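Local coordinates for MccB protein (Escherichia coli, PDB 6OM4), which takes part in making the nucleotide-peptide antibiotic microcin C7, binding ATP and magnesium and probably adenylating its N-formylated precursor peptide, at residues I126-S131 and Q158-E163; E141-D146 and S188-N193; D148-T153 and K168-V173. All coordinates share one frame; numbering follows the deposited sequence.

Interaction 1: residues I126-S131 and Q158-E163. With POP (pyrophosphate 2-), chain G.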
loop_
_atom_site.group_PDB
_atom_site.type_symbol
_atom_site.label_atom_id
_atom_site.label_comp_id
_atom_site.label_asym_id
_atom_site.label_seq_id
_atom_site.Cartn_x
_atom_site.Cartn_y
_atom_site.Cartn_z
ATOM N N ILE A 126 -7.736 3.870 -10.111
ATOM C CA ILE A 126 -7.146 3.379 -8.880
ATOM C C ILE A 126 -7.402 1.878 -8.735
ATOM O O ILE A 126 -6.482 1.090 -8.418
ATOM C CB ILE A 126 -7.649 4.178 -7.672
ATOM C CG1 ILE A 126 -7.207 5.643 -7.757
ATOM C CG2 ILE A 126 -7.271 3.498 -6.367
ATOM C CD1 ILE A 126 -5.737 5.904 -7.740
ATOM N N GLY A 127 -8.634 1.457 -8.964
ATOM C CA GLY A 127 -9.006 0.067 -8.779
ATOM C C GLY A 127 -8.214 -0.895 -9.650
ATOM O O GLY A 127 -7.831 -1.997 -9.224
ATOM N N ASN A 128 -7.974 -0.520 -10.910
ATOM C CA ASN A 128 -7.196 -1.310 -11.810
ATOM C C ASN A 128 -5.801 -1.585 -11.220
ATOM O O ASN A 128 -5.335 -2.701 -11.198
ATOM C CB ASN A 128 -6.988 -0.624 -13.160
ATOM C CG ASN A 128 -7.980 -1.027 -14.230
ATOM O OD1 ASN A 128 -7.586 -1.571 -15.260
ATOM N ND2 ASN A 128 -9.244 -0.707 -14.037
ATOM N N HIS A 129 -5.130 -0.531 -10.782
ATOM C CA HIS A 129 -3.754 -0.643 -10.398
ATOM C C HIS A 129 -3.620 -1.355 -9.054
ATOM O O HIS A 129 -2.719 -2.176 -8.901
ATOM C CB HIS A 129 -3.076 0.722 -10.368
ATOM C CG HIS A 129 -2.459 1.050 -11.687
ATOM N ND1 HIS A 129 -3.144 1.638 -12.728
ATOM C CD2 HIS A 129 -1.232 0.801 -12.143
ATOM C CE1 HIS A 129 -2.333 1.751 -13.766
ATOM N NE2 HIS A 129 -1.162 1.239 -13.438
ATOM N N VAL A 130 -4.523 -1.075 -8.122
ATOM C CA VAL A 130 -4.473 -1.753 -6.815
ATOM C C VAL A 130 -4.760 -3.243 -7.003
ATOM O O VAL A 130 -4.036 -4.084 -6.446
ATOM C CB VAL A 130 -5.476 -1.126 -5.815
ATOM C CG1 VAL A 130 -5.614 -1.931 -4.519
ATOM C CG2 VAL A 130 -5.099 0.298 -5.513
ATOM N N SER A 131 -5.841 -3.573 -7.711
ATOM C CA SER A 131 -6.240 -4.984 -7.857
ATOM C C SER A 131 -5.102 -5.852 -8.422
ATOM O O SER A 131 -4.908 -6.975 -7.958
ATOM C CB SER A 131 -7.531 -5.144 -8.645
ATOM O OG SER A 131 -7.340 -4.879 -10.027
ATOM N N GLN A 158 -6.286 2.925 -16.989
ATOM C CA GLN A 158 -6.967 1.713 -16.537
ATOM C C GLN A 158 -6.306 0.544 -17.255
ATOM O O GLN A 158 -6.777 0.074 -18.275
ATOM C CB GLN A 158 -8.485 1.836 -16.714
ATOM C CG GLN A 158 -9.025 2.988 -15.883
ATOM C CD GLN A 158 -10.503 3.292 -15.837
ATOM O OE1 GLN A 158 -11.349 2.455 -16.110
ATOM N NE2 GLN A 158 -10.823 4.547 -15.548
ATOM N N VAL A 159 -5.160 0.151 -16.692
ATOM C CA VAL A 159 -4.104 -0.559 -17.351
ATOM C C VAL A 159 -4.526 -1.972 -17.755
ATOM O O VAL A 159 -3.928 -2.536 -18.613
ATOM C CB VAL A 159 -2.839 -0.566 -16.466
ATOM C CG1 VAL A 159 -3.017 -1.333 -15.170
ATOM C CG2 VAL A 159 -1.647 -1.063 -17.251
ATOM N N LEU A 160 -5.550 -2.538 -17.103
ATOM C CA LEU A 160 -5.956 -3.881 -17.469
ATOM C C LEU A 160 -6.875 -3.932 -18.690
ATOM O O LEU A 160 -7.085 -5.072 -19.234
ATOM C CB LEU A 160 -6.631 -4.523 -16.281
ATOM C CG LEU A 160 -5.794 -4.604 -15.011
ATOM C CD1 LEU A 160 -6.638 -5.197 -13.912
ATOM C CD2 LEU A 160 -4.529 -5.415 -15.240
ATOM N N PHE A 161 -7.233 -2.768 -19.253
ATOM C CA PHE A 161 -8.192 -2.681 -20.347
ATOM C C PHE A 161 -7.450 -2.444 -21.669
ATOM O O PHE A 161 -6.499 -1.695 -21.735
ATOM C CB PHE A 161 -9.232 -1.583 -20.126
ATOM C CG PHE A 161 -10.043 -1.679 -18.851
ATOM C CD1 PHE A 161 -10.275 -2.897 -18.260
ATOM C CD2 PHE A 161 -10.597 -0.542 -18.275
ATOM C CE1 PHE A 161 -11.021 -2.984 -17.088
ATOM C CE2 PHE A 161 -11.314 -0.624 -17.087
ATOM C CZ PHE A 161 -11.536 -1.843 -16.509
ATOM N N SER A 162 -7.958 -3.086 -22.714
ATOM C CA SER A 162 -7.445 -2.926 -24.107
ATOM C C SER A 162 -8.533 -2.306 -24.995
ATOM O O SER A 162 -9.724 -2.180 -24.590
ATOM C CB SER A 162 -7.002 -4.268 -24.612
ATOM O OG SER A 162 -5.851 -4.676 -23.891
ATOM N N GLU A 163 -8.148 -1.930 -26.225
ATOM C CA GLU A 163 -9.086 -1.330 -27.129
ATOM C C GLU A 163 -10.248 -2.285 -27.373
ATOM O O GLU A 163 -11.383 -1.806 -27.550
ATOM C CB GLU A 163 -8.448 -0.965 -28.474
ATOM C CG GLU A 163 -7.519 0.222 -28.387
ATOM C CD GLU A 163 -6.746 0.496 -29.667
ATOM O OE1 GLU A 163 -6.750 -0.402 -30.555
ATOM O OE2 GLU A 163 -6.111 1.569 -29.764
HETATM P P1 POP G . -13.603 8.994 -16.050
HETATM O O1 POP G . -12.262 9.462 -16.614
HETATM O O2 POP G . -13.886 9.520 -14.654
HETATM O O3 POP G . -14.798 9.134 -16.983
HETATM O O POP G . -13.315 7.421 -15.916
HETATM P P2 POP G . -14.279 6.333 -15.175
HETATM O O4 POP G . -13.360 5.368 -14.487
HETATM O O5 POP G . -15.200 7.047 -14.238
HETATM O O6 POP G . -14.969 5.591 -16.234
#

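Interaction 2: residues E141-D146 and S188-N193. With ND7 (5'-O-[(S)-amino(hydroxy)phosphoryl]adenosine), chain M.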
loop_
_atom_site.group_PDB
_atom_site.type_symbol
_atom_site.label_atom_id
_atom_site.label_comp_id
_atom_site.label_asym_id
_atom_site.label_seq_id
_atom_site.Cartn_x
_atom_site.Cartn_y
_atom_site.Cartn_z
ATOM N N GLU A 141 -8.429 -13.660 -2.068
ATOM C CA GLU A 141 -9.786 -13.389 -2.528
ATOM C C GLU A 141 -9.989 -11.901 -2.760
ATOM O O GLU A 141 -9.816 -11.115 -1.864
ATOM C CB GLU A 141 -10.846 -13.892 -1.551
ATOM C CG GLU A 141 -12.202 -14.013 -2.210
ATOM C CD GLU A 141 -13.320 -14.575 -1.345
ATOM O OE1 GLU A 141 -13.011 -15.145 -0.255
ATOM O OE2 GLU A 141 -14.494 -14.441 -1.765
ATOM N N ILE A 142 -10.371 -11.562 -3.998
ATOM C CA ILE A 142 -10.611 -10.217 -4.416
ATOM C C ILE A 142 -12.058 -10.100 -4.938
ATOM O O ILE A 142 -12.509 -10.885 -5.799
ATOM C CB ILE A 142 -9.588 -9.774 -5.480
ATOM C CG1 ILE A 142 -8.146 -9.901 -4.970
ATOM C CG2 ILE A 142 -9.925 -8.375 -5.947
ATOM C CD1 ILE A 142 -7.099 -9.452 -5.985
ATOM N N ILE A 143 -12.794 -9.114 -4.397
ATOM C CA ILE A 143 -14.190 -8.843 -4.784
ATOM C C ILE A 143 -14.204 -7.497 -5.492
ATOM O O ILE A 143 -13.799 -6.504 -4.906
ATOM C CB ILE A 143 -15.144 -8.797 -3.580
ATOM C CG1 ILE A 143 -14.907 -9.937 -2.595
ATOM C CG2 ILE A 143 -16.592 -8.715 -4.065
ATOM C CD1 ILE A 143 -15.013 -11.285 -3.168
ATOM N N LEU A 144 -14.615 -7.505 -6.759
ATOM C CA LEU A 144 -14.654 -6.325 -7.584
ATOM C C LEU A 144 -16.082 -5.775 -7.665
ATOM O O LEU A 144 -17.015 -6.480 -8.066
ATOM C CB LEU A 144 -14.159 -6.688 -8.986
ATOM C CG LEU A 144 -12.826 -7.403 -9.049
ATOM C CD1 LEU A 144 -12.636 -7.977 -10.428
ATOM C CD2 LEU A 144 -11.697 -6.456 -8.668
ATOM N N ILE A 145 -16.227 -4.489 -7.353
ATOM C CA ILE A 145 -17.534 -3.801 -7.357
ATOM C C ILE A 145 -17.478 -2.574 -8.262
ATOM O O ILE A 145 -16.715 -1.622 -8.033
ATOM C CB ILE A 145 -17.932 -3.411 -5.921
ATOM C CG1 ILE A 145 -17.684 -4.598 -4.981
ATOM C CG2 ILE A 145 -19.373 -2.898 -5.859
ATOM C CD1 ILE A 145 -18.156 -4.362 -3.539
ATOM N N ASP A 146 -18.363 -2.580 -9.254
ATOM C CA ASP A 146 -18.539 -1.452 -10.158
ATOM C C ASP A 146 -19.791 -1.757 -10.968
ATOM O O ASP A 146 -20.223 -2.911 -11.015
ATOM C CB ASP A 146 -17.318 -1.253 -11.072
ATOM C CG ASP A 146 -17.067 0.195 -11.501
ATOM O OD1 ASP A 146 -18.017 0.866 -12.005
ATOM O OD2 ASP A 146 -15.931 0.679 -11.279
ATOM N N SER A 188 -14.290 -12.495 -7.568
ATOM C CA SER A 188 -15.711 -12.431 -7.793
ATOM C C SER A 188 -16.107 -10.966 -8.090
ATOM O O SER A 188 -15.320 -10.042 -7.855
ATOM C CB SER A 188 -16.434 -13.094 -6.622
ATOM O OG SER A 188 -16.414 -12.266 -5.471
ATOM N N GLU A 189 -17.263 -10.789 -8.737
ATOM C CA GLU A 189 -17.756 -9.522 -9.188
ATOM C C GLU A 189 -19.102 -9.231 -8.520
ATOM O O GLU A 189 -19.900 -10.143 -8.311
ATOM C CB GLU A 189 -17.986 -9.546 -10.702
ATOM C CG GLU A 189 -16.771 -9.910 -11.521
ATOM C CD GLU A 189 -17.194 -10.200 -12.949
ATOM O OE1 GLU A 189 -17.760 -9.255 -13.589
ATOM O OE2 GLU A 189 -17.013 -11.372 -13.410
ATOM N N ILE A 190 -19.367 -7.952 -8.247
ATOM C CA ILE A 190 -20.688 -7.450 -7.816
ATOM C C ILE A 190 -21.009 -6.207 -8.667
ATOM O O ILE A 190 -20.214 -5.240 -8.672
ATOM C CB ILE A 190 -20.728 -7.114 -6.299
ATOM C CG1 ILE A 190 -20.391 -8.303 -5.409
ATOM C CG2 ILE A 190 -22.084 -6.528 -5.925
ATOM C CD1 ILE A 190 -20.330 -7.961 -3.935
ATOM N N ALA A 191 -22.131 -6.241 -9.414
ATOM C CA ALA A 191 -22.565 -5.107 -10.223
ATOM C C ALA A 191 -23.404 -4.166 -9.355
ATOM O O ALA A 191 -24.582 -4.445 -9.080
ATOM C CB ALA A 191 -23.319 -5.568 -11.462
ATOM N N LEU A 192 -22.819 -3.037 -8.920
ATOM C CA LEU A 192 -23.478 -2.203 -7.966
ATOM C C LEU A 192 -22.951 -0.784 -8.110
ATOM O O LEU A 192 -21.749 -0.588 -8.249
ATOM C CB LEU A 192 -23.201 -2.762 -6.570
ATOM C CG LEU A 192 -23.757 -1.976 -5.384
ATOM C CD1 LEU A 192 -25.285 -1.959 -5.377
ATOM C CD2 LEU A 192 -23.221 -2.559 -4.078
ATOM N N ASN A 193 -23.878 0.171 -8.106
ATOM C CA ASN A 193 -23.585 1.574 -7.971
ATOM C C ASN A 193 -24.120 2.013 -6.604
ATOM O O ASN A 193 -25.309 1.921 -6.348
ATOM C CB ASN A 193 -24.223 2.411 -9.089
ATOM C CG ASN A 193 -23.685 3.826 -9.189
ATOM O OD1 ASN A 193 -22.475 4.027 -9.293
ATOM N ND2 ASN A 193 -24.574 4.806 -9.254
HETATM O O1A ND7 M . -13.135 7.603 -12.388
HETATM P PA ND7 M . -12.072 6.701 -11.830
HETATM O O2A ND7 M . -10.896 6.348 -12.730
HETATM N N3A ND7 M . -11.506 7.532 -10.461
HETATM O "O5'" ND7 M . -12.636 5.311 -11.315
HETATM C "C5'" ND7 M . -13.771 5.382 -10.399
HETATM C "C4'" ND7 M . -14.486 4.014 -10.538
HETATM C "C3'" ND7 M . -15.252 3.989 -11.904
HETATM O "O3'" ND7 M . -15.007 2.846 -12.627
HETATM C "C2'" ND7 M . -16.742 4.249 -11.420
HETATM O "O2'" ND7 M . -17.695 3.502 -12.271
HETATM C "C1'" ND7 M . -16.802 3.749 -10.179
HETATM O "O4'" ND7 M . -15.321 3.942 -9.549
HETATM N N9 ND7 M . -17.681 4.397 -9.248
HETATM C C4 ND7 M . -18.609 3.781 -8.464
HETATM C C5 ND7 M . -19.207 4.735 -7.720
HETATM N N7 ND7 M . -18.647 5.928 -8.028
HETATM C C8 ND7 M . -17.720 5.702 -8.937
HETATM N N3 ND7 M . -18.968 2.485 -8.361
HETATM C C2 ND7 M . -19.897 2.152 -7.516
HETATM N N1 ND7 M . -20.521 3.077 -6.778
HETATM C C6 ND7 M . -20.198 4.341 -6.846
HETATM N N6 ND7 M . -20.891 5.325 -6.034
#

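Interaction 3: residues D148-T153 and K168-V173. With MG (magnesium ion), chain F; ND7 (5'-O-[(S)-amino(hydroxy)phosphoryl]adenosine), chain M; POP (pyrophosphate 2-), chain G.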
loop_
_atom_site.group_PDB
_atom_site.type_symbol
_atom_site.label_atom_id
_atom_site.label_comp_id
_atom_site.label_asym_id
_atom_site.label_seq_id
_atom_site.Cartn_x
_atom_site.Cartn_y
_atom_site.Cartn_z
ATOM N N ASP A 148 -19.923 0.176 -14.140
ATOM C CA ASP A 148 -19.624 0.899 -15.359
ATOM C C ASP A 148 -19.109 -0.002 -16.496
ATOM O O ASP A 148 -18.574 -1.087 -16.310
ATOM C CB ASP A 148 -18.594 1.982 -15.066
ATOM C CG ASP A 148 -18.529 3.114 -16.073
ATOM O OD1 ASP A 148 -19.506 3.304 -16.856
ATOM O OD2 ASP A 148 -17.499 3.834 -16.054
ATOM N N GLN A 149 -19.209 0.557 -17.699
ATOM C CA GLN A 149 -18.656 -0.022 -18.918
ATOM C C GLN A 149 -17.356 0.707 -19.287
ATOM O O GLN A 149 -17.225 1.932 -19.048
ATOM C CB GLN A 149 -19.649 0.116 -20.074
ATOM C CG GLN A 149 -20.873 -0.774 -19.894
ATOM C CD GLN A 149 -21.700 -0.355 -18.708
ATOM O OE1 GLN A 149 -22.027 0.817 -18.545
ATOM N NE2 GLN A 149 -22.031 -1.313 -17.848
ATOM N N ILE A 150 -16.481 -0.025 -19.985
ATOM C CA ILE A 150 -15.199 0.517 -20.452
ATOM C C ILE A 150 -15.420 1.503 -21.607
ATOM O O ILE A 150 -16.092 1.196 -22.598
ATOM C CB ILE A 150 -14.249 -0.619 -20.833
ATOM C CG1 ILE A 150 -13.998 -1.548 -19.638
ATOM C CG2 ILE A 150 -12.955 -0.072 -21.405
ATOM C CD1 ILE A 150 -13.494 -2.898 -19.997
ATOM N N GLU A 151 -14.759 2.657 -21.510
ATOM C CA GLU A 151 -14.746 3.654 -22.586
ATOM C C GLU A 151 -13.324 3.887 -23.080
ATOM O O GLU A 151 -12.347 3.671 -22.365
ATOM C CB GLU A 151 -15.354 4.960 -22.093
ATOM C CG GLU A 151 -16.843 4.834 -21.841
ATOM C CD GLU A 151 -17.507 6.008 -21.166
ATOM O OE1 GLU A 151 -16.841 7.054 -20.900
ATOM O OE2 GLU A 151 -18.692 5.856 -20.877
ATOM N N ASN A 152 -13.211 4.410 -24.301
ATOM C CA ASN A 152 -11.907 4.553 -24.869
ATOM C C ASN A 152 -11.030 5.489 -24.013
ATOM O O ASN A 152 -9.844 5.263 -23.950
ATOM C CB ASN A 152 -11.961 4.996 -26.333
ATOM C CG ASN A 152 -12.483 6.397 -26.546
ATOM O OD1 ASN A 152 -12.170 7.040 -27.565
ATOM N ND2 ASN A 152 -13.329 6.873 -25.652
ATOM N N THR A 153 -11.611 6.541 -23.425
ATOM C CA THR A 153 -10.817 7.514 -22.625
ATOM C C THR A 153 -10.217 6.865 -21.371
ATOM O O THR A 153 -9.226 7.362 -20.823
ATOM C CB THR A 153 -11.604 8.758 -22.215
ATOM O OG1 THR A 153 -12.654 8.429 -21.306
ATOM C CG2 THR A 153 -12.176 9.475 -23.417
ATOM N N LYS A 168 -17.348 -3.332 -22.783
ATOM C CA LYS A 168 -17.525 -4.439 -21.859
ATOM C C LYS A 168 -17.575 -3.895 -20.433
ATOM O O LYS A 168 -17.257 -2.724 -20.192
ATOM C CB LYS A 168 -16.376 -5.449 -21.962
ATOM C CG LYS A 168 -16.304 -6.252 -23.255
ATOM C CD LYS A 168 -15.169 -7.251 -23.223
ATOM C CE LYS A 168 -15.598 -8.658 -23.576
ATOM N NZ LYS A 168 -15.655 -8.848 -25.043
ATOM N N ASN A 169 -17.997 -4.747 -19.496
ATOM C CA ASN A 169 -18.133 -4.326 -18.103
ATOM C C ASN A 169 -16.732 -4.306 -17.480
ATOM O O ASN A 169 -15.895 -5.180 -17.757
ATOM C CB ASN A 169 -19.118 -5.230 -17.360
ATOM C CG ASN A 169 -20.556 -4.779 -17.530
ATOM O OD1 ASN A 169 -20.874 -3.903 -18.339
ATOM N ND2 ASN A 169 -21.441 -5.363 -16.751
ATOM N N LYS A 170 -16.457 -3.315 -16.627
ATOM C CA LYS A 170 -15.155 -3.246 -15.962
ATOM C C LYS A 170 -14.892 -4.458 -15.066
ATOM O O LYS A 170 -13.764 -5.020 -15.092
ATOM C CB LYS A 170 -15.048 -1.949 -15.152
ATOM C CG LYS A 170 -15.048 -0.724 -16.031
ATOM C CD LYS A 170 -14.630 0.521 -15.300
ATOM C CE LYS A 170 -14.698 1.717 -16.213
ATOM N NZ LYS A 170 -14.204 2.922 -15.517
ATOM N N THR A 171 -15.881 -4.885 -14.265
ATOM C CA THR A 171 -15.603 -5.977 -13.337
ATOM C C THR A 171 -15.205 -7.232 -14.122
ATOM O O THR A 171 -14.367 -7.983 -13.664
ATOM C CB THR A 171 -16.760 -6.213 -12.351
ATOM O OG1 THR A 171 -17.903 -6.609 -13.105
ATOM C CG2 THR A 171 -17.080 -4.981 -11.533
ATOM N N GLU A 172 -15.835 -7.477 -15.285
ATOM C CA GLU A 172 -15.623 -8.723 -15.992
ATOM C C GLU A 172 -14.221 -8.725 -16.636
ATOM O O GLU A 172 -13.537 -9.713 -16.612
ATOM C CB GLU A 172 -16.717 -8.956 -17.027
ATOM C CG GLU A 172 -16.396 -8.371 -18.368
ATOM C CD GLU A 172 -17.470 -8.615 -19.406
ATOM O OE1 GLU A 172 -18.264 -7.663 -19.704
ATOM O OE2 GLU A 172 -17.524 -9.768 -19.890
ATOM N N VAL A 173 -13.757 -7.575 -17.135
ATOM C CA VAL A 173 -12.449 -7.526 -17.714
ATOM C C VAL A 173 -11.351 -7.538 -16.643
ATOM O O VAL A 173 -10.363 -8.233 -16.823
ATOM C CB VAL A 173 -12.331 -6.336 -18.662
ATOM C CG1 VAL A 173 -10.948 -6.253 -19.274
ATOM C CG2 VAL A 173 -13.410 -6.433 -19.722
HETATM MG MG MG F . -16.844 5.519 -17.110
HETATM O O1A ND7 M . -13.135 7.603 -12.388
HETATM P PA ND7 M . -12.072 6.701 -11.830
HETATM O O2A ND7 M . -10.896 6.348 -12.730
HETATM N N3A ND7 M . -11.506 7.532 -10.461
HETATM O "O5'" ND7 M . -12.636 5.311 -11.315
HETATM C "C5'" ND7 M . -13.771 5.382 -10.399
HETATM C "C4'" ND7 M . -14.486 4.014 -10.538
HETATM C "C3'" ND7 M . -15.252 3.989 -11.904
HETATM O "O3'" ND7 M . -15.007 2.846 -12.627
HETATM C "C2'" ND7 M . -16.742 4.249 -11.420
HETATM O "O2'" ND7 M . -17.695 3.502 -12.271
HETATM C "C1'" ND7 M . -16.802 3.749 -10.179
HETATM O "O4'" ND7 M . -15.321 3.942 -9.549
HETATM N N9 ND7 M . -17.681 4.397 -9.248
HETATM C C4 ND7 M . -18.609 3.781 -8.464
HETATM C C5 ND7 M . -19.207 4.735 -7.720
HETATM N N7 ND7 M . -18.647 5.928 -8.028
HETATM C C8 ND7 M . -17.720 5.702 -8.937
HETATM N N3 ND7 M . -18.968 2.485 -8.361
HETATM C C2 ND7 M . -19.897 2.152 -7.516
HETATM N N1 ND7 M . -20.521 3.077 -6.778
HETATM C C6 ND7 M . -20.198 4.341 -6.846
HETATM N N6 ND7 M . -20.891 5.325 -6.034
HETATM P P1 POP G . -13.603 8.994 -16.050
HETATM O O1 POP G . -12.262 9.462 -16.614
HETATM O O2 POP G . -13.886 9.520 -14.654
HETATM O O3 POP G . -14.798 9.134 -16.983
HETATM O O POP G . -13.315 7.421 -15.916
HETATM P P2 POP G . -14.279 6.333 -15.175
HETATM O O4 POP G . -13.360 5.368 -14.487
HETATM O O5 POP G . -15.200 7.047 -14.238
HETATM O O6 POP G . -14.969 5.591 -16.234
HETATM O O HOH W 1 -18.331 -3.038 -14.090
HETATM O O HOH W 2 -18.691 5.456 -18.007
HETATM O O HOH W 3 -16.119 4.203 -18.507
HETATM O O HOH W 4 -16.357 7.193 -18.213
HETATM O O HOH W 5 -17.599 6.798 -15.498
#

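Interaction 1: residues I126-S131 and Q158-E163
Asn128, on helix 125-136, pushes its amide into the type I beta turn from Gln158 to Phe161, and most of the tight packing gathers round this one side chain. Its OD1 accepts the amide of Leu160: Leu160 N lies 2.9 Å from Asn128 OD1, in the plane of the carbonyl, with 155° at the hydrogen. Val159 N is also near, 3.3 Å from Asn128 OD1, but its N-H is poorly directed and forms no bond, leaving the third residue of the turn as the donor. Leu160 CB closes in on the same oxygen, 3.3 Å from Asn128 OD1. The other branch of the amide approaches Phe161, with Asn128 ND2 3.6 Å from Phe161 CZ. Amide and ring planes stand 89° apart, and OD1 lies above the ring centre, so the amide meets one face of the ring edge-on. ND2 is satisfied by Gly124 O, just before the helix.

The outer side is built differently. Val159 is exposed, and its CG1, held between the backbone N and the carbonyl carbon, rests over one face of the partly exposed His129 ring. This CH-pi contact measures 3.7 Å from Val159 CG1 to the centroid of the His129 ring, 22° off the normal. Leu160 CD1 touches more lightly, 4.0 Å from Ser131 OG.

At the ligand end, Gln158, its chain extended out to CD, donates from NE2, which is 2.9 Å from pyrophosphate O4. Arg157 and Lys170 also donate to the pyrophosphate. Gly127 belongs to a GxGxxG pattern leading into the helix. A glycine-rich turn and helix, with a loop that carries pyrophosphate ligands packed against the helix, is consistent with the Rossmann-like nucleotide site of the ThiF/E1 family.

Interaction 2: residues E141-D146 and S188-N193
Ile142 and Leu144 of strand 141-146 exchange backbone hydrogen bonds with Ser188 and Ile190 in a parallel ladder, the two strand axes running 4.6 Å apart at closest approach and 21° from aligned. Leu144 bonds to its neighbour through both its N and its O: Leu144 N lies 2.9 Å from Ser188 O with 175° at the hydrogen, and Ile190 N lies 2.8 Å from Leu144 O. The ladder slackens toward the ligand, where Asp146 N is 3.3 Å from Ile190 O and the bond from Leu192 N to Asp146 O is weak. CA-H...O contacts supplement the ladder, among them Ile145 CA to Ile190 O.

Apolar contacts gather on the face carrying Ile143, Ile145 and Ile190. Ile143 CG2 meets Ile190 CD1 at 3.8 Å, the two side chains crossing at a slant, while Ile145 and Leu192 run side by side, with Ile145 CG2 3.9 Å from Leu192 CB.

Polar contacts to the adenosine fall to Asp146. With CG anti to the backbone N (chi1 -150°), its carboxylate receives both ribose hydroxyls: O2' lies 2.7 Å from Asp146 OD1 and O3' lies 2.7 Å from Asp146 OD2. Each oxygen also accepts a backbone amide, OD1 from Asp148 and OD2 from Cys123. The four donors would hold the carboxylate's rotation, consistent with recognition of the ribose diol at the C-terminal edge of the parallel sheet.

Interaction 3: residues D148-T153 and K168-V173
Asp148 and Lys170 meet twice, through the backbone and through side chains that converge on the metal and phosphates. Lys170 N lies 3.1 Å from Asp148 O, with a nearly straight 173° at the hydrogen. That oxygen has a second donor in a water, which in turn accepts Thr171 N and so bridges the loop to the first turn of the helix. Two residues further along the loop, Ile150 N bonds at 2.8 Å to Lys168 O, two residues back from Lys170, and Gln149 CA-H leans on the same acceptor.

The amides of Gln149 and Asn169 lie side by side. Gln149 NE2 donates to Asn169 OD1 at 2.9 Å; the bond is straight at the hydrogen, but the donor stands 44° out of the acceptor's carbonyl plane. Asn169, at the N-cap position, gives its own backbone N-H to Glu172 OE1.

At the metal end, Asp148 OD2 binds magnesium at 2.1 Å, and pyrophosphate O6 with four waters completes the six ligands. The waters are held in turn by first-shell groups and by Gln149 and Glu151: one donates to Asp148 OD1 and weakly to Glu151 OE2, one to Gln149 O, one to both Glu151 OE1 and pyrophosphate O3, and the fourth to pyrophosphate O5. Lys170, its chain extended beyond CG, places NZ 2.9 Å from pyrophosphate O6 and 3.0 Å from O3' of the adenosine ligand, donating to both; Gln158 OE1 takes a further bond from NZ. Its salt bridge to Asp148 is weak, at 3.5 Å from Lys170 NZ to Asp148 OD2.

Apolar packing joins Ile150 CD1 to Val173 CG2 at 3.5 Å, and Phe161 lies against both residues. The contact thus fastens the loop that leaves strand 141-146 to the N-terminal turn of helix 170-181, the helix that leads on to strand 186-191.

The three contacts surround one nucleotide site, their centres 10 Å apart for interactions 1 and 3, 13 Å for 2 and 3, and 14 Å for 1 and 2. Interaction 3 is nested in the loop closed by interaction 2, and a probable hydrogen bond joins them, Glu189 OE1 to Thr171 OG1 at 2.7 Å. Interactions 1 and 3 share the pyrophosphate and meet through Gln158 OE1, 3.0 Å from Lys170 NZ; Phe161 CD1 also packs 3.7 Å from Ile150 CD1. Interactions 1 and 2 barely touch, Ser131 O lying 3.9 Å from Ile142 CD1. Interaction 2 addresses the adenosine, interaction 1 bonds the pyrophosphate, with Gln158 also touching the adenosine ligand, and interaction 3 reaches both of them and magnesium.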